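Precorrin-6A reductase (Rhodobacter capsulatus, PDB 4X7G) catalyses the NADPH-dependent reduction of precorrin-6A in cobalamin biosynthesis, holding the dinucleotide and the reduced precorrin between two Rossmann-fold domains that exchange a strand. Local coordinates at residues H67-T72 against G239-H244; M1-V6 against G24-F29; V92-F97 against P226-C231. All coordinates share one frame; numbering follows the deposited sequence.

Interaction 1. Residues H67-T72 against G239-H244; sequences HVIDAT and GWLADH. With NAP (NADP nicotinamide-adenine-dinucleotide phosphate), chain B.
With chi1 at -54° and chi2 at 75°, the His67 ring leaves the strand on the side of the backbone N and points its NE2 at the last turn of the helix ending at Asp243. There NE2 donates to the backbone O of His244, 2.9 Å away and nearly straight at 170°. The oxygen lies in the imidazole plane, but the nitrogen stands well above the carbonyl plane, off its lone pairs. His244 is itself turned back: its ND1 donates to Trp240 O at 2.7 Å, joining the backbone N of His244 on that oxygen from the opposite face. This bond lays the His244 ring against the indole, with ND1 over the centre of one Trp240 face. Farther along the strand, Ile69 CD1 approaches the indole obliquely, 3.7 Å from Trp240 CZ3, and reaches Leu241 CD2 at 4.1 Å. Just beyond the C-terminal end of the strand, Thr72 CA approaches O2D of the bound NADP to 3.3 Å; Asp70 OD1 accepts from Thr72 N in an Asx turn and also from Thr72 OG1. Helix 234-243 thus packs on strand 67-70, which runs between strands 4-7 and 93-97; Leu20 of helix 11-22 also touches Leu241.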
loop_
_atom_site.group_PDB
_atom_site.type_symbol
_atom_site.label_atom_id
_atom_site.label_comp_id
_atom_site.label_asym_id
_atom_site.label_seq_id
_atom_site.Cartn_x
_atom_site.Cartn_y
_atom_site.Cartn_z
ATOM N N HIS A 67 -10.421 18.716 -3.918
ATOM C CA HIS A 67 -9.158 18.310 -3.321
ATOM C C HIS A 67 -9.074 16.813 -3.475
ATOM O O HIS A 67 -10.064 16.072 -3.244
ATOM C CB HIS A 67 -9.048 18.644 -1.815
ATOM C CG HIS A 67 -9.303 20.066 -1.476
ATOM N ND1 HIS A 67 -10.557 20.604 -1.469
ATOM C CD2 HIS A 67 -8.440 21.033 -1.132
ATOM C CE1 HIS A 67 -10.430 21.890 -1.187
ATOM N NE2 HIS A 67 -9.172 22.170 -0.900
ATOM N N VAL A 68 -7.857 16.327 -3.741
ATOM C CA VAL A 68 -7.539 14.922 -3.769
ATOM C C VAL A 68 -6.515 14.624 -2.672
ATOM O O VAL A 68 -5.493 15.266 -2.587
ATOM C CB VAL A 68 -6.949 14.490 -5.118
ATOM C CG1 VAL A 68 -6.552 13.017 -5.124
ATOM C CG2 VAL A 68 -7.953 14.761 -6.223
ATOM N N ILE A 69 -6.810 13.584 -1.877
ATOM C CA ILE A 69 -5.802 12.977 -0.989
ATOM C C ILE A 69 -5.441 11.635 -1.559
ATOM O O ILE A 69 -6.272 10.744 -1.653
ATOM C CB ILE A 69 -6.278 12.826 0.460
ATOM C CG1 ILE A 69 -6.753 14.185 0.999
ATOM C CG2 ILE A 69 -5.108 12.250 1.275
ATOM C CD1 ILE A 69 -5.732 15.270 1.080
ATOM N N ASP A 70 -4.188 11.568 -2.026
ATOM C CA ASP A 70 -3.674 10.324 -2.553
ATOM C C ASP A 70 -3.133 9.499 -1.410
ATOM O O ASP A 70 -2.000 9.699 -0.980
ATOM C CB ASP A 70 -2.568 10.612 -3.589
ATOM C CG ASP A 70 -1.866 9.367 -4.027
ATOM O OD1 ASP A 70 -2.322 8.258 -3.706
ATOM O OD2 ASP A 70 -0.788 9.522 -4.702
ATOM N N ALA A 71 -3.937 8.572 -0.887
ATOM C CA ALA A 71 -3.564 7.675 0.203
ATOM C C ALA A 71 -3.369 6.277 -0.323
ATOM O O ALA A 71 -3.626 5.312 0.371
ATOM C CB ALA A 71 -4.555 7.755 1.343
ATOM N N THR A 72 -2.957 6.186 -1.579
ATOM C CA THR A 72 -2.606 4.854 -2.135
ATOM C C THR A 72 -1.267 4.369 -1.533
ATOM O O THR A 72 -0.477 5.079 -0.974
ATOM C CB THR A 72 -2.530 4.900 -3.644
ATOM O OG1 THR A 72 -1.395 5.693 -4.104
ATOM C CG2 THR A 72 -3.807 5.366 -4.302
ATOM N N GLY A 239 -4.534 19.379 8.546
ATOM C CA GLY A 239 -4.014 20.787 8.431
ATOM C C GLY A 239 -3.933 21.223 6.995
ATOM O O GLY A 239 -4.265 22.373 6.672
ATOM N N TRP A 240 -3.449 20.355 6.101
ATOM C CA TRP A 240 -3.385 20.675 4.679
ATOM C C TRP A 240 -4.738 20.963 4.145
ATOM O O TRP A 240 -4.944 21.940 3.393
ATOM C CB TRP A 240 -2.665 19.529 3.966
ATOM C CG TRP A 240 -2.479 19.712 2.489
ATOM C CD1 TRP A 240 -1.304 20.128 1.872
ATOM C CD2 TRP A 240 -3.402 19.493 1.459
ATOM N NE1 TRP A 240 -1.471 20.176 0.536
ATOM C CE2 TRP A 240 -2.754 19.816 0.234
ATOM C CE3 TRP A 240 -4.709 18.994 1.415
ATOM C CZ2 TRP A 240 -3.397 19.724 -0.956
ATOM C CZ3 TRP A 240 -5.324 18.875 0.213
ATOM C CH2 TRP A 240 -4.698 19.222 -0.975
ATOM N N LEU A 241 -5.775 20.158 4.503
ATOM C CA LEU A 241 -7.064 20.390 3.966
ATOM C C LEU A 241 -7.605 21.751 4.443
ATOM O O LEU A 241 -8.175 22.496 3.641
ATOM C CB LEU A 241 -8.048 19.286 4.428
ATOM C CG LEU A 241 -7.932 17.963 3.715
ATOM C CD1 LEU A 241 -8.676 16.835 4.439
ATOM C CD2 LEU A 241 -8.415 18.076 2.317
ATOM N N ALA A 242 -7.448 22.013 5.726
ATOM C CA ALA A 242 -7.886 23.328 6.245
ATOM C C ALA A 242 -7.206 24.516 5.502
ATOM O O ALA A 242 -7.866 25.453 5.057
ATOM C CB ALA A 242 -7.688 23.424 7.716
ATOM N N ASP A 243 -5.892 24.336 5.370
ATOM C CA ASP A 243 -5.060 25.379 4.667
ATOM C C ASP A 243 -5.482 25.614 3.267
ATOM O O ASP A 243 -5.415 26.784 2.765
ATOM C CB ASP A 243 -3.614 24.989 4.660
ATOM C CG ASP A 243 -2.891 25.162 5.895
ATOM O OD1 ASP A 243 -3.374 25.712 6.944
ATOM O OD2 ASP A 243 -1.688 24.733 5.968
ATOM N N HIS A 244 -6.001 24.608 2.535
ATOM C CA HIS A 244 -6.400 24.717 1.183
ATOM C C HIS A 244 -7.899 24.930 1.036
ATOM O O HIS A 244 -8.436 24.794 -0.049
ATOM C CB HIS A 244 -5.959 23.457 0.398
ATOM C CG HIS A 244 -4.480 23.407 0.242
ATOM N ND1 HIS A 244 -3.653 23.024 1.222
ATOM C CD2 HIS A 244 -3.680 23.624 -0.839
ATOM C CE1 HIS A 244 -2.379 23.091 0.831
ATOM N NE2 HIS A 244 -2.406 23.394 -0.419
HETATM P PA NAP B . -0.724 1.182 -9.627
HETATM O O1A NAP B . 0.176 0.209 -10.375
HETATM O O2A NAP B . -0.184 2.381 -9.245
HETATM O O5B NAP B . -2.034 1.445 -10.390
HETATM C C5B NAP B . -2.416 0.893 -11.666
HETATM C C4B NAP B . -3.739 1.405 -12.182
HETATM O O4B NAP B . -4.812 0.958 -11.241
HETATM C C3B NAP B . -3.924 2.895 -12.073
HETATM O O3B NAP B . -3.295 3.547 -13.179
HETATM C C2B NAP B . -5.381 3.084 -11.966
HETATM O O2B NAP B . -6.012 2.753 -13.218
HETATM C C1B NAP B . -5.778 2.020 -11.077
HETATM N N9A NAP B . -5.780 2.354 -9.627
HETATM C C8A NAP B . -4.763 2.212 -8.712
HETATM N N7A NAP B . -5.160 2.626 -7.478
HETATM C C5A NAP B . -6.423 3.109 -7.683
HETATM C C6A NAP B . -7.390 3.688 -6.776
HETATM N N6A NAP B . -7.177 3.759 -5.454
HETATM N N1A NAP B . -8.583 4.097 -7.259
HETATM C C2A NAP B . -8.799 3.960 -8.629
HETATM N N3A NAP B . -8.026 3.423 -9.572
HETATM C C4A NAP B . -6.841 2.995 -9.052
HETATM O O3 NAP B . -1.293 0.544 -8.260
HETATM P PN NAP B . -1.483 -0.998 -7.750
HETATM O O1N NAP B . -0.176 -1.533 -7.180
HETATM O O2N NAP B . -2.162 -1.803 -8.772
HETATM O O5D NAP B . -2.406 -0.772 -6.446
HETATM C C5D NAP B . -3.814 -1.141 -6.512
HETATM C C4D NAP B . -4.435 -0.720 -5.272
HETATM O O4D NAP B . -3.979 -1.536 -4.208
HETATM C C3D NAP B . -4.293 0.773 -4.893
HETATM O O3D NAP B . -5.499 1.347 -4.365
HETATM C C2D NAP B . -3.222 0.723 -3.804
HETATM O O2D NAP B . -3.269 1.686 -2.825
HETATM C C1D NAP B . -3.484 -0.685 -3.202
HETATM N N1N NAP B . -2.310 -1.252 -2.724
HETATM C C2N NAP B . -1.259 -1.413 -3.237
HETATM C C3N NAP B . -0.451 -1.966 -2.310
HETATM C C7N NAP B . 0.689 -1.941 -3.300
HETATM O O7N NAP B . 0.120 -1.354 -4.364
HETATM N N7N NAP B . 1.966 -2.429 -2.976
HETATM C C4N NAP B . -0.938 -2.255 -0.852
HETATM C C5N NAP B . -2.325 -2.045 -0.274
HETATM C C6N NAP B . -2.834 -1.474 -1.421
HETATM P P2B NAP B . -6.384 3.939 -14.279
HETATM O O1X NAP B . -7.281 3.141 -15.191
HETATM O O2X NAP B . -6.952 5.037 -13.586
HETATM O O3X NAP B . -5.081 4.593 -14.828
#

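Interaction 2. Residues M1-V6 against G24-F29; sequences MTRLLV and GFEAVF
Leu4 O accepts from the backbone N of Val28 at 2.8 Å, the shortest of three backbone bonds that zip the two chains together in parallel. On either side of it, Leu4 N donates to Glu26 O and Val6 N to Val28 O, both at 2.9 Å. Just before the strands proper, Arg3 stretches an extended side chain across to Glu26, and its NH2 bonds OE2 at 3.1 Å in a salt bridge. The geometry is bent, 143° at the hydrogen: OE2 is met on its anti side and out of the carboxylate plane, with the guanidinium and carboxylate planes 72° apart. NH1 passes Val28 CG2 at 3.4 Å and forms a salt bridge with Glu63 of helix 52-63, the stronger partner of this arginine. The face carrying Leu4, Ala27, Val6 and Phe29 is apolar: Leu4 CD1 rests on Phe25 CD2 at 3.8 Å, Leu4 CB meets Ala27 CB at 3.8 Å, and Val6 CG1 nears Phe29 CD2. Leu20 of helix 11-22 covers Leu4, Val6 and Phe25, and Leu5 and Val28 face helix 52-63. Strand 4-7, helix 11-22 and strand 27-31 form the first beta-alpha-beta crossover of a Rossmann-type domain.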
loop_
_atom_site.group_PDB
_atom_site.type_symbol
_atom_site.label_atom_id
_atom_site.label_comp_id
_atom_site.label_asym_id
_atom_site.label_seq_id
_atom_site.Cartn_x
_atom_site.Cartn_y
_atom_site.Cartn_z
HETATM N N MSE A 1 -17.225 24.852 -3.466
HETATM C CA MSE A 1 -17.427 23.937 -2.315
HETATM C C MSE A 1 -16.745 22.552 -2.453
HETATM O O MSE A 1 -16.192 22.093 -3.460
HETATM C CB MSE A 1 -18.927 23.721 -2.115
HETATM C CG MSE A 1 -19.670 24.976 -1.688
HETATM SE SE MSE A 1 -19.069 25.732 -0.031
HETATM C CE MSE A 1 -19.644 24.294 1.155
ATOM N N THR A 2 -16.615 22.202 -1.257
ATOM C CA THR A 2 -15.669 21.118 -0.885
ATOM C C THR A 2 -16.244 19.850 -1.320
ATOM O O THR A 2 -17.385 19.499 -1.013
ATOM C CB THR A 2 -15.479 21.131 0.583
ATOM O OG1 THR A 2 -14.420 20.140 0.975
ATOM C CG2 THR A 2 -16.684 20.830 1.337
ATOM N N ARG A 3 -15.451 19.036 -2.017
ATOM C CA ARG A 3 -15.811 17.663 -2.326
ATOM C C ARG A 3 -14.479 16.892 -2.474
ATOM O O ARG A 3 -13.745 17.156 -3.446
ATOM C CB ARG A 3 -16.689 17.492 -3.555
ATOM C CG ARG A 3 -17.221 16.038 -3.657
ATOM C CD ARG A 3 -18.352 15.878 -4.678
ATOM N NE ARG A 3 -18.921 14.537 -4.764
ATOM C CZ ARG A 3 -19.742 13.945 -3.901
ATOM N NH1 ARG A 3 -20.042 12.677 -4.272
ATOM N NH2 ARG A 3 -20.283 14.564 -2.799
ATOM N N LEU A 4 -14.164 16.033 -1.525
ATOM C CA LEU A 4 -12.881 15.373 -1.494
ATOM C C LEU A 4 -12.904 14.088 -2.197
ATOM O O LEU A 4 -13.914 13.345 -2.151
ATOM C CB LEU A 4 -12.522 15.179 -0.048
ATOM C CG LEU A 4 -12.592 16.390 0.918
ATOM C CD1 LEU A 4 -12.195 15.996 2.332
ATOM C CD2 LEU A 4 -11.796 17.549 0.385
ATOM N N LEU A 5 -11.767 13.721 -2.792
ATOM C CA LEU A 5 -11.550 12.354 -3.334
ATOM C C LEU A 5 -10.384 11.765 -2.567
ATOM O O LEU A 5 -9.301 12.331 -2.572
ATOM C CB LEU A 5 -11.238 12.402 -4.841
ATOM C CG LEU A 5 -10.901 11.058 -5.481
ATOM C CD1 LEU A 5 -12.066 10.133 -5.467
ATOM C CD2 LEU A 5 -10.425 11.311 -6.886
ATOM N N VAL A 6 -10.615 10.619 -1.960
ATOM C CA VAL A 6 -9.546 9.864 -1.287
ATOM C C VAL A 6 -9.231 8.660 -2.125
ATOM O O VAL A 6 -10.066 7.787 -2.296
ATOM C CB VAL A 6 -9.965 9.444 0.116
ATOM C CG1 VAL A 6 -8.864 8.595 0.745
ATOM C CG2 VAL A 6 -10.361 10.638 0.984
ATOM N N GLY A 24 -17.676 15.113 9.103
ATOM C CA GLY A 24 -18.713 15.610 8.248
ATOM C C GLY A 24 -18.292 16.188 6.932
ATOM O O GLY A 24 -19.018 17.028 6.360
ATOM N N PHE A 25 -17.206 15.707 6.332
ATOM C CA PHE A 25 -16.819 16.149 4.990
ATOM C C PHE A 25 -17.559 15.456 3.925
ATOM O O PHE A 25 -17.793 14.246 3.991
ATOM C CB PHE A 25 -15.302 15.969 4.749
ATOM C CG PHE A 25 -14.428 16.932 5.500
ATOM C CD1 PHE A 25 -14.009 16.715 6.772
ATOM C CD2 PHE A 25 -14.016 18.190 4.884
ATOM C CE1 PHE A 25 -13.217 17.610 7.438
ATOM C CE2 PHE A 25 -13.264 19.058 5.531
ATOM C CZ PHE A 25 -12.863 18.812 6.795
ATOM N N GLU A 26 -17.833 16.143 2.813
ATOM C CA GLU A 26 -18.322 15.547 1.639
ATOM C C GLU A 26 -17.132 14.926 0.893
ATOM O O GLU A 26 -16.193 15.615 0.518
ATOM C CB GLU A 26 -19.002 16.612 0.762
ATOM C CG GLU A 26 -19.760 16.240 -0.404
ATOM C CD GLU A 26 -20.884 17.323 -0.724
ATOM O OE1 GLU A 26 -21.555 18.028 0.164
ATOM O OE2 GLU A 26 -20.952 17.415 -1.892
ATOM N N ALA A 27 -17.162 13.638 0.721
ATOM C CA ALA A 27 -15.982 12.923 0.229
ATOM C C ALA A 27 -16.372 11.634 -0.415
ATOM O O ALA A 27 -17.345 10.973 0.055
ATOM C CB ALA A 27 -15.012 12.619 1.367
ATOM N N VAL A 28 -15.595 11.184 -1.396
ATOM C CA VAL A 28 -15.699 9.858 -2.069
ATOM C C VAL A 28 -14.407 9.112 -1.807
ATOM O O VAL A 28 -13.324 9.733 -1.906
ATOM C CB VAL A 28 -15.916 10.072 -3.583
ATOM C CG1 VAL A 28 -15.817 8.724 -4.283
ATOM C CG2 VAL A 28 -17.241 10.760 -3.891
ATOM N N PHE A 29 -14.490 7.825 -1.544
ATOM C CA PHE A 29 -13.362 6.946 -1.423
ATOM C C PHE A 29 -13.188 6.153 -2.660
ATOM O O PHE A 29 -14.209 5.662 -3.236
ATOM C CB PHE A 29 -13.618 6.033 -0.232
ATOM C CG PHE A 29 -12.412 5.212 0.193
ATOM C CD1 PHE A 29 -12.073 4.054 -0.411
ATOM C CD2 PHE A 29 -11.678 5.622 1.284
ATOM C CE1 PHE A 29 -10.970 3.296 0.029
ATOM C CE2 PHE A 29 -10.591 4.855 1.698
ATOM C CZ PHE A 29 -10.304 3.722 1.119
#

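Interaction 3. Residues V92-F97 against P226-C231; sequences VALCAF and PARDIC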
loop_
_atom_site.group_PDB
_atom_site.type_symbol
_atom_site.label_atom_id
_atom_site.label_comp_id
_atom_site.label_asym_id
_atom_site.label_seq_id
_atom_site.Cartn_x
_atom_site.Cartn_y
_atom_site.Cartn_z
ATOM N N VAL A 92 -6.818 21.098 -9.376
ATOM C CA VAL A 92 -7.300 20.542 -8.113
ATOM C C VAL A 92 -6.138 20.320 -7.195
ATOM O O VAL A 92 -5.090 19.743 -7.565
ATOM C CB VAL A 92 -8.070 19.257 -8.445
ATOM C CG1 VAL A 92 -8.394 18.447 -7.194
ATOM C CG2 VAL A 92 -9.349 19.542 -9.251
ATOM N N ALA A 93 -6.288 20.735 -5.955
ATOM C CA ALA A 93 -5.260 20.607 -4.962
ATOM C C ALA A 93 -5.062 19.119 -4.559
ATOM O O ALA A 93 -6.017 18.380 -4.511
ATOM C CB ALA A 93 -5.651 21.328 -3.712
ATOM N N LEU A 94 -3.819 18.743 -4.400
ATOM C CA LEU A 94 -3.426 17.334 -4.145
ATOM C C LEU A 94 -2.427 17.221 -3.007
ATOM O O LEU A 94 -1.448 17.969 -2.945
ATOM C CB LEU A 94 -2.735 16.798 -5.397
ATOM C CG LEU A 94 -2.087 15.426 -5.343
ATOM C CD1 LEU A 94 -3.098 14.355 -5.083
ATOM C CD2 LEU A 94 -1.356 15.118 -6.654
ATOM N N CYS A 95 -2.685 16.317 -2.051
ATOM C CA CYS A 95 -1.665 15.929 -1.094
ATOM C C CYS A 95 -1.578 14.425 -1.085
ATOM O O CYS A 95 -2.620 13.721 -1.131
ATOM C CB CYS A 95 -1.956 16.347 0.317
ATOM S SG CYS A 95 -0.378 16.468 1.254
ATOM N N ALA A 96 -0.373 13.865 -0.980
ATOM C CA ALA A 96 -0.204 12.399 -0.784
ATOM C C ALA A 96 -0.064 12.131 0.663
ATOM O O ALA A 96 0.833 12.624 1.316
ATOM C CB ALA A 96 1.058 11.904 -1.542
ATOM N N PHE A 97 -0.902 11.238 1.199
ATOM C CA PHE A 97 -0.826 10.782 2.532
ATOM C C PHE A 97 -0.016 9.532 2.555
ATOM O O PHE A 97 -0.478 8.421 2.253
ATOM C CB PHE A 97 -2.224 10.489 3.096
ATOM C CG PHE A 97 -2.270 10.059 4.521
ATOM C CD1 PHE A 97 -1.167 10.114 5.395
ATOM C CD2 PHE A 97 -3.472 9.611 5.124
ATOM C CE1 PHE A 97 -1.277 9.728 6.741
ATOM C CE2 PHE A 97 -3.601 9.297 6.435
ATOM C CZ PHE A 97 -2.516 9.300 7.225
ATOM N N PRO A 226 6.585 11.447 -9.265
ATOM C CA PRO A 226 6.786 12.872 -9.418
ATOM C C PRO A 226 6.445 13.651 -8.179
ATOM O O PRO A 226 5.658 13.191 -7.292
ATOM C CB PRO A 226 5.781 13.234 -10.488
ATOM C CG PRO A 226 5.607 12.001 -11.321
ATOM C CD PRO A 226 5.737 10.883 -10.295
ATOM N N ALA A 227 6.999 14.850 -8.034
ATOM C CA ALA A 227 6.842 15.659 -6.851
ATOM C C ALA A 227 5.385 16.189 -6.712
ATOM O O ALA A 227 4.766 16.544 -7.669
ATOM C CB ALA A 227 7.727 16.901 -6.973
ATOM N N ARG A 228 4.952 16.148 -5.451
ATOM C CA ARG A 228 3.679 16.692 -5.017
ATOM C C ARG A 228 3.718 16.886 -3.530
ATOM O O ARG A 228 4.611 16.352 -2.803
ATOM C CB ARG A 228 2.463 15.893 -5.493
ATOM C CG ARG A 228 2.140 14.617 -4.707
ATOM C CD ARG A 228 3.130 13.501 -5.028
ATOM N NE ARG A 228 2.498 12.201 -4.812
ATOM C CZ ARG A 228 3.070 11.139 -4.246
ATOM N NH1 ARG A 228 2.351 10.062 -4.064
ATOM N NH2 ARG A 228 4.279 11.198 -3.754
ATOM N N ASP A 229 2.782 17.654 -2.971
ATOM C CA ASP A 229 2.734 17.831 -1.586
ATOM C C ASP A 229 2.605 16.489 -0.857
ATOM O O ASP A 229 1.798 15.678 -1.301
ATOM C CB ASP A 229 1.524 18.706 -1.151
ATOM C CG ASP A 229 1.655 20.207 -1.460
ATOM O OD1 ASP A 229 2.671 20.640 -2.035
ATOM O OD2 ASP A 229 0.682 20.911 -1.152
ATOM N N ILE A 230 3.364 16.319 0.217
ATOM C CA ILE A 230 3.304 15.073 1.040
ATOM C C ILE A 230 2.790 15.437 2.396
ATOM O O ILE A 230 3.277 16.401 3.091
ATOM C CB ILE A 230 4.707 14.485 1.218
ATOM C CG1 ILE A 230 5.335 14.241 -0.116
ATOM C CG2 ILE A 230 4.648 13.257 2.122
ATOM C CD1 ILE A 230 4.659 13.383 -1.018
ATOM N N CYS A 231 1.764 14.730 2.871
ATOM C CA CYS A 231 1.139 14.864 4.153
ATOM C C CYS A 231 1.544 13.579 4.859
ATOM O O CYS A 231 1.044 12.481 4.526
ATOM C CB CYS A 231 -0.377 15.046 3.997
ATOM S SG CYS A 231 -0.841 16.619 3.200
HETATM O O HOH W 1 0.644 18.787 -4.519
#
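A covalent bond ties Cys95 to Cys231: their SG atoms lie 2.0 Å apart, with a C-S-S-C torsion of 109°. The sulfurs start from unlike rotamers. Cys95 SG stands opposite the backbone N (chi1 -156°), whereas Cys231 SG swings beside its own N (chi1 -67°), and the two meet over the sheet face that also carries Phe97. The residues are offset, since Cys231 is paired with Phe97 and not with Cys95, and the disulfide therefore reaches diagonally from one strand to the other.

Backbone hydrogen bonds run beside it. Ala96 N donates to Asp229 O at 2.8 Å, and Ala96 O accepts from Cys231 N at 2.8 Å, so Ala96 bonds the two residues that flank its partner Ile230, the usual parallel pattern. Phe97 CA adds a C-H...O contact to Cys231 O at 3.2 Å. Where the strands diverge, a water takes over, donating to Leu94 O at 2.7 Å and accepting from Asp229 N.

Packing on the opposite face centres on Arg228. Its chain bends beyond CB and lays one guanidinium face on the methyl of Ala96, CB to NH1 being 3.4 Å, while Leu94 CD2 lies across the aliphatic part at CG. Ile230 CD1 touches the same methyl, 3.9 Å from Ala96 CB.

Both charged side chains have polar partners beyond the two segments. Arg228 NH1 forms a salt bridge with Asp70 OD2, one strand farther in, and Asp229 OD2 accepts from Trp240 NE1 of helix 234-243, whose indole also packs on both cysteines.

Strand 229-231 thus joins the edge of the six-stranded parallel sheet beside strand 93-97, although the second Rossmann sheet lies between them in sequence, consistent with the reported strand-swapping between the Rossmann-fold domains.

How the interactions relate
All three contacts reach the same parallel sheet, interaction 1 by packing a helix on it. Interactions 1 and 2 meet through strands 67-70 and 4-7, where Ile69 N lies 2.9 Å from Leu5 O and His67 CB packs on Leu4 CD2. Interactions 1 and 3, centres 7 Å apart, touch at several points, among them Asp70 N, 2.8 Å from Cys95 O, and Trp240 CB, which rests on Cys231 SG at 3.5 Å. Interactions 2 and 3 do not touch, their centres about 16 Å apart. The ligands lie toward the C-terminal ends of the strands: Thr72 in interaction 1 belongs to the NADP pocket, the Phe29 side chain is about 7 Å from both NADP and the precorrin, and Phe97 is about 10 Å from the precorrin.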